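Local coordinates for protein 2-oxo-1,2-dihydroquinoline 8-monooxygenase, oxygenase component (Pseudomonas putida, PDB 1Z02) that probably hydroxylates 2-oxo-1,2-dihydroquinoline at position 8, as the trimeric oxygenase component of a Rieske monooxygenase carrying a [2Fe-2S] cluster and a mononuclear iron, at residues Q264-D269 and R290-S295; N306-H311 and E330-V335; H167-R172 and S190-N195; I41-P46 and W404-A409. One frame throughout, in Å; residues are numbered along the deposited sequence.

Contact 1: Q264-D269 and R290-S295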
# COMPACT_ATOMS: atom_id res chain seq x y z
N GLN A 264 16.58 -37.06 1.91
CA GLN A 264 18.00 -36.75 1.77
C GLN A 264 18.83 -37.67 2.66
O GLN A 264 18.62 -37.73 3.88
CB GLN A 264 18.24 -35.29 2.11
CG GLN A 264 17.40 -34.34 1.27
CD GLN A 264 17.81 -32.90 1.44
OE1 GLN A 264 17.62 -32.30 2.50
NE2 GLN A 264 18.39 -32.34 0.39
N TRP A 265 19.76 -38.40 2.05
CA TRP A 265 20.61 -39.33 2.78
C TRP A 265 21.68 -38.62 3.60
O TRP A 265 22.87 -38.68 3.28
CB TRP A 265 21.28 -40.33 1.81
CG TRP A 265 20.33 -41.14 0.99
CD1 TRP A 265 20.15 -41.06 -0.36
CD2 TRP A 265 19.44 -42.16 1.45
NE1 TRP A 265 19.22 -41.98 -0.77
CE2 TRP A 265 18.77 -42.68 0.33
CE3 TRP A 265 19.16 -42.71 2.71
CZ2 TRP A 265 17.82 -43.71 0.42
CZ3 TRP A 265 18.21 -43.74 2.80
CH2 TRP A 265 17.56 -44.22 1.66
N LEU A 266 21.25 -37.92 4.65
CA LEU A 266 22.18 -37.21 5.50
C LEU A 266 22.92 -38.17 6.41
O LEU A 266 22.38 -39.22 6.80
CB LEU A 266 21.46 -36.15 6.33
CG LEU A 266 20.76 -35.03 5.55
CD1 LEU A 266 20.35 -33.95 6.52
CD2 LEU A 266 21.69 -34.46 4.49
N PHE A 267 24.15 -37.81 6.75
CA PHE A 267 25.01 -38.62 7.61
C PHE A 267 25.33 -39.99 7.02
O PHE A 267 25.30 -41.01 7.71
CB PHE A 267 24.41 -38.73 9.02
CG PHE A 267 24.35 -37.41 9.74
CD1 PHE A 267 23.25 -36.57 9.60
CD2 PHE A 267 25.43 -36.97 10.49
CE1 PHE A 267 23.23 -35.31 10.19
CE2 PHE A 267 25.42 -35.72 11.09
CZ PHE A 267 24.32 -34.89 10.94
N THR A 268 25.62 -39.97 5.73
CA THR A 268 26.02 -41.16 4.99
C THR A 268 27.14 -40.62 4.12
O THR A 268 27.40 -39.42 4.12
CB THR A 268 24.90 -41.74 4.09
OG1 THR A 268 24.55 -40.80 3.06
CG2 THR A 268 23.67 -42.07 4.91
N ASP A 269 27.80 -41.49 3.37
CA ASP A 269 28.89 -41.02 2.53
C ASP A 269 28.43 -40.20 1.32
O ASP A 269 29.25 -39.64 0.61
CB ASP A 269 29.73 -42.22 2.10
CG ASP A 269 28.99 -43.15 1.22
OD1 ASP A 269 28.73 -42.79 0.09
OD2 ASP A 269 28.63 -44.24 1.63
N ARG A 290 24.77 -32.67 15.98
CA ARG A 290 23.71 -33.63 16.21
C ARG A 290 23.37 -34.43 14.96
O ARG A 290 23.48 -33.93 13.84
CB ARG A 290 22.44 -32.92 16.66
CG ARG A 290 22.12 -33.05 18.10
CD ARG A 290 20.67 -32.75 18.34
NE ARG A 290 19.83 -33.92 18.23
CZ ARG A 290 19.78 -34.87 19.15
NH1 ARG A 290 19.00 -35.90 19.00
NH2 ARG A 290 20.51 -34.81 20.24
N HIS A 291 22.92 -35.66 15.16
CA HIS A 291 22.52 -36.48 14.03
C HIS A 291 21.06 -36.17 13.75
O HIS A 291 20.23 -36.17 14.66
CB HIS A 291 22.68 -37.97 14.34
CG HIS A 291 24.11 -38.41 14.48
ND1 HIS A 291 25.11 -37.98 13.64
CD2 HIS A 291 24.70 -39.26 15.36
CE1 HIS A 291 26.25 -38.53 14.00
NE2 HIS A 291 26.03 -39.32 15.04
N TYR A 292 20.76 -35.89 12.48
CA TYR A 292 19.40 -35.55 12.06
C TYR A 292 19.29 -35.77 10.55
O TYR A 292 20.30 -35.86 9.86
CB TYR A 292 19.13 -34.07 12.37
CG TYR A 292 20.02 -33.14 11.58
CD1 TYR A 292 19.68 -32.74 10.28
CD2 TYR A 292 21.23 -32.69 12.10
CE1 TYR A 292 20.52 -31.92 9.53
CE2 TYR A 292 22.08 -31.87 11.36
CZ TYR A 292 21.72 -31.49 10.09
OH TYR A 292 22.55 -30.67 9.36
N ARG A 293 18.06 -35.86 10.06
CA ARG A 293 17.83 -36.07 8.63
C ARG A 293 16.59 -35.30 8.17
O ARG A 293 15.56 -35.31 8.84
CB ARG A 293 17.67 -37.57 8.35
CG ARG A 293 17.60 -37.92 6.88
CD ARG A 293 17.80 -39.41 6.68
NE ARG A 293 16.73 -40.21 7.28
CZ ARG A 293 16.70 -41.54 7.27
NH1 ARG A 293 15.69 -42.19 7.83
NH2 ARG A 293 17.69 -42.22 6.70
N THR A 294 16.70 -34.65 7.02
CA THR A 294 15.59 -33.88 6.48
C THR A 294 15.03 -34.45 5.19
O THR A 294 15.76 -35.00 4.36
CB THR A 294 16.02 -32.42 6.19
OG1 THR A 294 17.22 -32.42 5.41
CG2 THR A 294 16.25 -31.67 7.48
N SER A 295 13.73 -34.31 5.03
CA SER A 295 13.03 -34.77 3.84
C SER A 295 11.87 -33.80 3.60
O SER A 295 11.46 -33.09 4.52
CB SER A 295 12.50 -36.20 4.05
OG SER A 295 11.68 -36.30 5.20
O HOH W 1 20.36 -41.29 5.79
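The ring of Phe267 lies between His291 and Tyr292 and turns a different part of itself to each. Its CE1-CZ edge points at one face of the Tyr292 ring. This is an edge-to-face pair with centroids 5.2 Å apart and planes at 80°. The edge of the His291 ring in turn points at the Phe267 face in an offset edge-to-face pair, with His291 ND1 3.3 Å from Phe267 CD2. His291 CA sits over that ring in a CH-pi contact. At the Phe267 edge, near the ring plane, Tyr292 O lies 3.0 Å from Phe267 CE1. Leu266 CD1 packs obliquely against the same tyrosine, 3.6 Å from Tyr292 CE1. Further along, a weak hydrogen bond runs from Gln264 N to Thr294 O (3.3 Å). A water links Leu266 O to Arg293 NH2, which also bonds Pro181 O. The Tyr292 side chain is about 9 Å from the iron(III) ion. The contact joins the loop after strand 261-264 to the start of the neighbouring antiparallel strand 293-297 of the catalytic-domain sheet. It is mainly aromatic and apolar. The C-H groups at Phe267 CD1 and CE1 probably offset part of the cost of burying Tyr292 O, which has no hydrogen-bond partner in the model.

Contact 2: N306-H311 and E330-V335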
# COMPACT_ATOMS: atom_id res chain seq x y z
N ASN A 306 15.05 -36.90 14.49
CA ASN A 306 16.00 -36.77 15.59
C ASN A 306 16.36 -35.33 15.95
O ASN A 306 17.52 -35.01 16.21
CB ASN A 306 17.26 -37.56 15.27
CG ASN A 306 17.89 -38.16 16.50
OD1 ASN A 306 17.22 -38.86 17.27
ND2 ASN A 306 19.18 -37.91 16.70
N TRP A 307 15.35 -34.47 15.97
CA TRP A 307 15.54 -33.06 16.31
C TRP A 307 14.38 -32.56 17.17
O TRP A 307 13.21 -32.82 16.86
CB TRP A 307 15.66 -32.23 15.03
CG TRP A 307 15.98 -30.79 15.25
CD1 TRP A 307 15.09 -29.78 15.50
CD2 TRP A 307 17.28 -30.19 15.27
NE1 TRP A 307 15.76 -28.59 15.67
CE2 TRP A 307 17.11 -28.81 15.53
CE3 TRP A 307 18.58 -30.68 15.09
CZ2 TRP A 307 18.18 -27.92 15.62
CZ3 TRP A 307 19.66 -29.80 15.18
CH2 TRP A 307 19.45 -28.43 15.44
N PRO A 308 14.68 -31.83 18.25
CA PRO A 308 16.03 -31.47 18.71
C PRO A 308 16.75 -32.56 19.51
O PRO A 308 17.94 -32.45 19.79
CB PRO A 308 15.78 -30.21 19.53
CG PRO A 308 14.44 -30.44 20.10
CD PRO A 308 13.66 -31.04 18.96
N GLU A 309 16.01 -33.60 19.86
CA GLU A 309 16.56 -34.73 20.61
C GLU A 309 15.92 -36.04 20.15
O GLU A 309 14.91 -36.04 19.44
CB GLU A 309 16.32 -34.54 22.11
CG GLU A 309 17.14 -33.42 22.72
CD GLU A 309 16.75 -33.12 24.16
OE1 GLU A 309 17.50 -32.39 24.84
OE2 GLU A 309 15.69 -33.61 24.61
N GLU A 310 16.50 -37.16 20.58
CA GLU A 310 16.00 -38.47 20.20
C GLU A 310 14.53 -38.63 20.57
O GLU A 310 14.09 -38.13 21.60
CB GLU A 310 16.83 -39.57 20.85
CG GLU A 310 18.31 -39.41 20.68
CD GLU A 310 19.08 -40.60 21.20
OE1 GLU A 310 20.33 -40.53 21.22
OE2 GLU A 310 18.45 -41.61 21.57
N HIS A 311 13.80 -39.35 19.73
CA HIS A 311 12.37 -39.59 19.94
C HIS A 311 11.51 -38.35 19.72
O HIS A 311 10.29 -38.39 19.86
CB HIS A 311 12.11 -40.15 21.34
CG HIS A 311 12.81 -41.44 21.61
ND1 HIS A 311 14.04 -41.51 22.22
CD2 HIS A 311 12.46 -42.72 21.31
CE1 HIS A 311 14.42 -42.78 22.29
NE2 HIS A 311 13.48 -43.53 21.75
N GLU A 330 5.63 -24.65 12.83
CA GLU A 330 6.77 -25.32 13.45
C GLU A 330 6.23 -26.16 14.60
O GLU A 330 5.76 -25.60 15.58
CB GLU A 330 7.76 -24.33 14.07
CG GLU A 330 8.45 -23.40 13.13
CD GLU A 330 9.33 -22.44 13.89
OE1 GLU A 330 10.34 -22.89 14.46
OE2 GLU A 330 8.98 -21.25 13.93
N ILE A 331 6.29 -27.48 14.49
CA ILE A 331 5.83 -28.31 15.59
C ILE A 331 6.84 -29.39 15.94
O ILE A 331 7.62 -29.84 15.09
CB ILE A 331 4.45 -29.00 15.30
CG1 ILE A 331 4.61 -30.05 14.19
CG2 ILE A 331 3.41 -27.95 14.95
CD1 ILE A 331 3.41 -30.94 14.02
N LEU A 332 6.82 -29.78 17.20
CA LEU A 332 7.69 -30.83 17.71
C LEU A 332 6.75 -31.92 18.19
O LEU A 332 5.78 -31.65 18.90
CB LEU A 332 8.55 -30.33 18.88
CG LEU A 332 9.59 -29.28 18.51
CD1 LEU A 332 10.31 -28.79 19.75
CD2 LEU A 332 10.56 -29.87 17.51
N VAL A 333 7.04 -33.15 17.78
CA VAL A 333 6.20 -34.28 18.14
C VAL A 333 6.99 -35.32 18.92
O VAL A 333 8.16 -35.58 18.62
CB VAL A 333 5.61 -34.95 16.87
CG1 VAL A 333 4.66 -36.06 17.26
CG2 VAL A 333 4.88 -33.91 16.01
N ARG A 334 6.36 -35.89 19.94
CA ARG A 334 6.97 -36.94 20.75
C ARG A 334 5.85 -37.80 21.31
O ARG A 334 4.87 -37.28 21.84
CB ARG A 334 7.78 -36.36 21.91
CG ARG A 334 8.53 -37.45 22.67
CD ARG A 334 9.15 -36.97 23.97
NE ARG A 334 9.87 -38.06 24.63
CZ ARG A 334 11.19 -38.12 24.75
NH1 ARG A 334 11.76 -39.16 25.35
NH2 ARG A 334 11.95 -37.15 24.27
N VAL A 335 5.97 -39.12 21.17
CA VAL A 335 4.95 -40.02 21.67
C VAL A 335 5.06 -40.08 23.19
O VAL A 335 6.11 -40.41 23.74
CB VAL A 335 5.09 -41.44 21.08
CG1 VAL A 335 4.05 -42.37 21.70
CG2 VAL A 335 4.88 -41.38 19.56
O HOH W 2 14.35 -35.84 25.83
O HOH W 3 15.34 -37.58 24.21
O HOH W 4 8.34 -40.22 20.27
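The loop 306-311 passes beside strand 330-335 without a direct hydrogen bond to it, and its CA atoms come nearest at His311 and Arg334, 6.1 Å apart. Pro308, which follows a cis peptide bond, meets Leu332 tip to tip. Its CD lies 3.6 Å from Leu332 CD2, and the same methyl faces Trp307 O. Tyr353 of helix 339-359 touches both Pro308 and Leu332. At the other end Arg334 runs extended from CG to NE, with CG anti to its backbone N (chi1 -174°). Its CG passes 3.4 Å from His311 O. The guanidinium then lies under His311 CB, which stands 4.0 Å above the centre of the flat group. Waters complete the join. One takes a bond from Val335 N and gives one to His311 O (2.7 Å). Two others donate to Glu309 OE2 and Glu310 O, and each accepts a weak bond from Arg334 NH2. The Glu309 carboxylate also makes a salt bridge to Arg348 and a hydrogen bond to Tyr353. The loop connects the neighbouring strands 301-305 and 313-320. This is a connection packed over the antiparallel sheet of the Bet v 1-like catalytic domain, with the Trp307 side chain about 9 Å from the iron(III) ion.

Contact 3: H167-R172 and S190-N195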
# COMPACT_ATOMS: atom_id res chain seq x y z
N HIS A 167 -1.23 -39.27 2.69
CA HIS A 167 -0.59 -39.02 1.39
C HIS A 167 0.08 -37.65 1.28
O HIS A 167 0.95 -37.46 0.43
CB HIS A 167 -1.60 -39.20 0.25
CG HIS A 167 -1.92 -40.63 -0.05
ND1 HIS A 167 -2.57 -41.01 -1.21
CD2 HIS A 167 -1.68 -41.77 0.64
CE1 HIS A 167 -2.73 -42.33 -1.21
NE2 HIS A 167 -2.20 -42.81 -0.09
N ASP A 168 -0.33 -36.71 2.13
CA ASP A 168 0.26 -35.37 2.12
C ASP A 168 1.01 -35.09 3.42
O ASP A 168 1.15 -33.93 3.84
CB ASP A 168 -0.82 -34.31 1.90
CG ASP A 168 -1.29 -34.24 0.46
OD1 ASP A 168 -2.21 -33.44 0.16
OD2 ASP A 168 -0.74 -34.97 -0.39
N LEU A 169 1.47 -36.16 4.07
CA LEU A 169 2.22 -36.05 5.32
C LEU A 169 3.55 -36.75 5.11
O LEU A 169 3.65 -37.67 4.30
CB LEU A 169 1.43 -36.71 6.45
CG LEU A 169 0.97 -35.81 7.61
CD1 LEU A 169 0.55 -34.48 7.14
CD2 LEU A 169 -0.10 -36.47 8.39
N PRO A 170 4.61 -36.33 5.83
CA PRO A 170 5.93 -36.97 5.67
C PRO A 170 5.92 -38.49 5.81
O PRO A 170 4.97 -39.07 6.34
CB PRO A 170 6.77 -36.30 6.75
CG PRO A 170 6.16 -34.92 6.83
CD PRO A 170 4.67 -35.21 6.78
N PHE A 171 6.99 -39.13 5.32
CA PHE A 171 7.14 -40.58 5.39
C PHE A 171 7.11 -41.02 6.84
O PHE A 171 7.69 -40.36 7.70
CB PHE A 171 8.47 -41.01 4.76
CG PHE A 171 8.71 -40.45 3.38
CD1 PHE A 171 9.57 -39.38 3.20
CD2 PHE A 171 8.05 -40.99 2.28
CE1 PHE A 171 9.77 -38.83 1.93
CE2 PHE A 171 8.25 -40.45 1.00
CZ PHE A 171 9.11 -39.37 0.83
N ARG A 172 6.45 -42.15 7.12
CA ARG A 172 6.34 -42.65 8.49
C ARG A 172 7.34 -43.75 8.81
O ARG A 172 7.71 -44.54 7.95
CB ARG A 172 4.92 -43.20 8.74
CG ARG A 172 3.82 -42.20 8.45
CD ARG A 172 2.44 -42.80 8.66
NE ARG A 172 2.19 -43.14 10.06
CZ ARG A 172 1.00 -43.52 10.53
NH1 ARG A 172 0.86 -43.82 11.81
NH2 ARG A 172 -0.05 -43.60 9.71
N SER A 190 4.96 -39.89 14.03
CA SER A 190 4.13 -39.13 13.10
C SER A 190 3.00 -38.49 13.91
O SER A 190 2.73 -38.92 15.03
CB SER A 190 3.54 -40.08 12.05
OG SER A 190 2.62 -39.41 11.20
N VAL A 191 2.36 -37.45 13.38
CA VAL A 191 1.27 -36.85 14.14
C VAL A 191 0.06 -37.80 14.07
O VAL A 191 -0.93 -37.63 14.78
CB VAL A 191 0.83 -35.44 13.60
CG1 VAL A 191 2.01 -34.56 13.46
CG2 VAL A 191 0.04 -35.57 12.35
N LEU A 192 0.17 -38.83 13.24
CA LEU A 192 -0.89 -39.83 13.09
C LEU A 192 -0.76 -40.96 14.12
O LEU A 192 -1.71 -41.71 14.34
CB LEU A 192 -0.87 -40.44 11.68
CG LEU A 192 -1.22 -39.55 10.48
CD1 LEU A 192 -1.06 -40.35 9.21
CD2 LEU A 192 -2.65 -39.04 10.61
N ASP A 193 0.41 -41.06 14.74
CA ASP A 193 0.67 -42.10 15.73
C ASP A 193 -0.14 -41.95 17.02
O ASP A 193 -0.43 -40.83 17.47
CB ASP A 193 2.16 -42.16 16.08
CG ASP A 193 3.00 -42.71 14.95
OD1 ASP A 193 4.23 -42.55 14.99
OD2 ASP A 193 2.42 -43.31 14.02
N ASP A 194 -0.51 -43.08 17.62
CA ASP A 194 -1.26 -43.04 18.86
C ASP A 194 -0.37 -42.43 19.95
O ASP A 194 0.83 -42.69 20.01
CB ASP A 194 -1.69 -44.46 19.27
CG ASP A 194 -2.89 -44.95 18.48
OD1 ASP A 194 -3.30 -46.12 18.68
OD2 ASP A 194 -3.44 -44.18 17.66
N ASN A 195 -0.98 -41.62 20.81
CA ASN A 195 -0.26 -40.97 21.90
C ASN A 195 0.80 -39.97 21.46
O ASN A 195 1.60 -39.51 22.28
CB ASN A 195 0.39 -42.03 22.80
CG ASN A 195 -0.63 -42.81 23.60
OD1 ASN A 195 -0.35 -43.92 24.07
ND2 ASN A 195 -1.81 -42.23 23.78
O HOH W 5 4.41 -38.46 9.18
O HOH W 6 4.00 -43.49 12.07
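Arg172 reaches across to the type I beta turn Ser190-Asp193, which also contains an ST turn, Leu192 N bonding to Ser190 OG. From CB, which points toward the turn, the arginine chain leads to CG, 4.1 Å from Ser190 OG. The chain bends at chi3 (66°), which places NE 3.9 Å from Ser190 CB. NE also gives a hydrogen bond to a water. At CZ the guanidinium carries Leu192 CB over one face, toward the rim. NH2 packs against Leu192 CD1 at 3.4 Å. The chain ends in a salt bridge, Arg172 NH1 giving Asp193 OD2 a hydrogen bond of 2.8 Å with an N-H...O angle of 152°. This carboxylate oxygen lies close to the guanidinium plane and is met nearly along its C-O axis. Beside the charged pair, Leu169 CD2 packs on Leu192 CG at 3.9 Å and on Val191 CG2. The Val191 side chain packs on strand 325-335 and that of Leu169 on strand 313-320, so the contact joins two loop segments over the catalytic-domain sheet. Another water bridges Pro170 O and Ser190 OG. The second Asp193 oxygen, OD1, takes a hydrogen bond from Ser190 N at 2.9 Å, from above the carboxylate plane.

Contact 4: I41-P46 and W404-A409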
# COMPACT_ATOMS: atom_id res chain seq x y z
N ILE A 41 -3.09 -26.50 -5.07
CA ILE A 41 -4.41 -26.74 -4.52
C ILE A 41 -4.76 -28.22 -4.62
O ILE A 41 -4.10 -28.96 -5.35
CB ILE A 41 -5.46 -25.86 -5.25
CG1 ILE A 41 -6.73 -25.75 -4.39
CG2 ILE A 41 -5.77 -26.43 -6.62
CD1 ILE A 41 -7.69 -24.69 -4.87
N ASN A 42 -5.78 -28.64 -3.88
CA ASN A 42 -6.20 -30.04 -3.84
C ASN A 42 -5.17 -30.83 -3.05
O ASN A 42 -4.72 -31.89 -3.47
CB ASN A 42 -6.34 -30.61 -5.25
CG ASN A 42 -7.42 -29.92 -6.06
OD1 ASN A 42 -7.36 -29.86 -7.28
ND2 ASN A 42 -8.44 -29.42 -5.37
N HIS A 43 -4.79 -30.28 -1.89
CA HIS A 43 -3.82 -30.89 -0.98
C HIS A 43 -4.24 -30.64 0.46
O HIS A 43 -5.05 -29.75 0.73
CB HIS A 43 -2.42 -30.30 -1.20
CG HIS A 43 -1.66 -30.94 -2.32
ND1 HIS A 43 -1.67 -30.44 -3.61
CD2 HIS A 43 -0.84 -32.02 -2.34
CE1 HIS A 43 -0.89 -31.19 -4.37
NE2 HIS A 43 -0.38 -32.15 -3.63
N TRP A 44 -3.71 -31.44 1.39
CA TRP A 44 -4.02 -31.28 2.81
C TRP A 44 -3.06 -30.26 3.42
O TRP A 44 -1.87 -30.26 3.10
CB TRP A 44 -3.88 -32.61 3.58
CG TRP A 44 -4.96 -33.63 3.32
CD1 TRP A 44 -4.95 -34.62 2.38
CD2 TRP A 44 -6.21 -33.75 4.02
NE1 TRP A 44 -6.12 -35.35 2.45
CE2 TRP A 44 -6.90 -34.84 3.44
CE3 TRP A 44 -6.80 -33.05 5.07
CZ2 TRP A 44 -8.16 -35.25 3.90
CZ3 TRP A 44 -8.06 -33.45 5.52
CH2 TRP A 44 -8.73 -34.54 4.93
N TYR A 45 -3.59 -29.40 4.28
CA TYR A 45 -2.78 -28.39 4.97
C TYR A 45 -3.25 -28.26 6.40
O TYR A 45 -4.41 -28.54 6.70
CB TYR A 45 -2.94 -27.01 4.32
CG TYR A 45 -2.33 -26.84 2.96
CD1 TYR A 45 -3.10 -26.99 1.81
CD2 TYR A 45 -0.98 -26.51 2.82
CE1 TYR A 45 -2.54 -26.82 0.55
CE2 TYR A 45 -0.40 -26.34 1.56
CZ TYR A 45 -1.19 -26.50 0.43
OH TYR A 45 -0.64 -26.35 -0.83
N PRO A 46 -2.36 -27.84 7.31
CA PRO A 46 -2.76 -27.67 8.71
C PRO A 46 -3.54 -26.34 8.74
O PRO A 46 -3.11 -25.35 8.14
CB PRO A 46 -1.42 -27.61 9.44
CG PRO A 46 -0.52 -26.96 8.44
CD PRO A 46 -0.90 -27.67 7.16
N TRP A 404 4.06 -34.04 -9.55
CA TRP A 404 2.99 -34.63 -8.77
C TRP A 404 1.97 -33.76 -8.03
O TRP A 404 1.13 -34.30 -7.31
CB TRP A 404 3.58 -35.62 -7.77
CG TRP A 404 4.28 -36.74 -8.43
CD1 TRP A 404 5.60 -36.82 -8.73
CD2 TRP A 404 3.67 -37.91 -8.97
NE1 TRP A 404 5.86 -37.98 -9.42
CE2 TRP A 404 4.69 -38.67 -9.58
CE3 TRP A 404 2.36 -38.40 -8.99
CZ2 TRP A 404 4.44 -39.88 -10.21
CZ3 TRP A 404 2.11 -39.60 -9.61
CH2 TRP A 404 3.15 -40.32 -10.22
N ASN A 405 2.02 -32.44 -8.19
CA ASN A 405 1.05 -31.62 -7.48
C ASN A 405 -0.33 -31.96 -8.03
O ASN A 405 -0.44 -32.41 -9.17
CB ASN A 405 1.37 -30.13 -7.67
CG ASN A 405 1.08 -29.64 -9.06
OD1 ASN A 405 -0.07 -29.38 -9.41
ND2 ASN A 405 2.12 -29.48 -9.87
N ARG A 406 -1.38 -31.79 -7.22
CA ARG A 406 -2.73 -32.11 -7.67
C ARG A 406 -3.45 -30.91 -8.26
O ARG A 406 -4.64 -30.97 -8.53
CB ARG A 406 -3.59 -32.67 -6.52
CG ARG A 406 -3.02 -33.90 -5.86
CD ARG A 406 -4.10 -34.71 -5.14
NE ARG A 406 -3.49 -35.73 -4.29
CZ ARG A 406 -3.00 -35.49 -3.07
NH1 ARG A 406 -2.45 -36.47 -2.38
NH2 ARG A 406 -3.10 -34.27 -2.54
N GLY A 407 -2.73 -29.81 -8.46
CA GLY A 407 -3.35 -28.63 -9.02
C GLY A 407 -2.64 -27.35 -8.65
O GLY A 407 -2.00 -27.25 -7.60
N ILE A 408 -2.76 -26.35 -9.52
CA ILE A 408 -2.14 -25.06 -9.29
C ILE A 408 -3.26 -24.08 -8.97
O ILE A 408 -4.16 -23.86 -9.78
CB ILE A 408 -1.37 -24.60 -10.55
CG1 ILE A 408 -0.20 -25.55 -10.79
CG2 ILE A 408 -0.87 -23.17 -10.38
CD1 ILE A 408 0.55 -25.28 -12.07
N ALA A 409 -3.22 -23.51 -7.77
CA ALA A 409 -4.24 -22.57 -7.33
C ALA A 409 -4.30 -21.33 -8.22
O ALA A 409 -3.27 -20.81 -8.67
CB ALA A 409 -4.00 -22.19 -5.88
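His43 and Arg406 cross obliquely, the imidazole and guanidinium planes 42° apart. The guanidinium comes to the ring through NH2, which lies over one face and is 3.2 Å from His43 CD2. Arg406 CG makes an off-centre CH-pi contact with the same ring, 4.1 Å from its centroid. The edge of the ring turns to the backbone of the other segment, with Asn405 CA near its plane. The arginine chain is extended from CG to NE and passes alongside the Asn42 carbonyl, which packs against CB and CD. At its end NH2 donates to Asn42 O at 3.0 Å, with an N-H...O angle of 160°. The donor lies in the carbonyl plane on a lone pair, and the oxygen lies near the guanidinium plane. Ile41 N bonds Gly407 O at 2.9 Å. Ile41 CB rests on Ala409 CB, 4.0 Å away. Asn42 and His43 form a G1 beta bulge opposite Val152, where strand 43-49 begins. The contact thus joins the edge of the Rieske part to the segment that follows helix 392-404 of the catalytic part. Arg406 NH2 also makes a salt bridge to Asp168, whose OD1 takes the Trp44 N-H as well. One guanidinium nitrogen serves both a carboxylate and a main-chain carbonyl, and the Asp168 carboxylate probably balances the charge of Arg406 at this partly buried joint.

In the fold
From the N terminus, residues 41-46 open contact 4, which closes only at 404-409, just after helix 392-404. The other three contacts are nested inside that long loop, in series, and none cross. Contact 3 closes first, within the run before strand 196-206. Contact 1 follows, then contact 2, both on the seven-stranded sheet. Contacts 1 and 2 are joined by His291 O with Asn306 ND2 and by Arg290 NE with Asn306 O. Val191 of contact 3 packs on Ile331 and Val333 of contact 2. Contacts 3 and 4 meet at Asp168, so the loop before strand 196-206 is tied to the Rieske side and to the segment after helix 392-404.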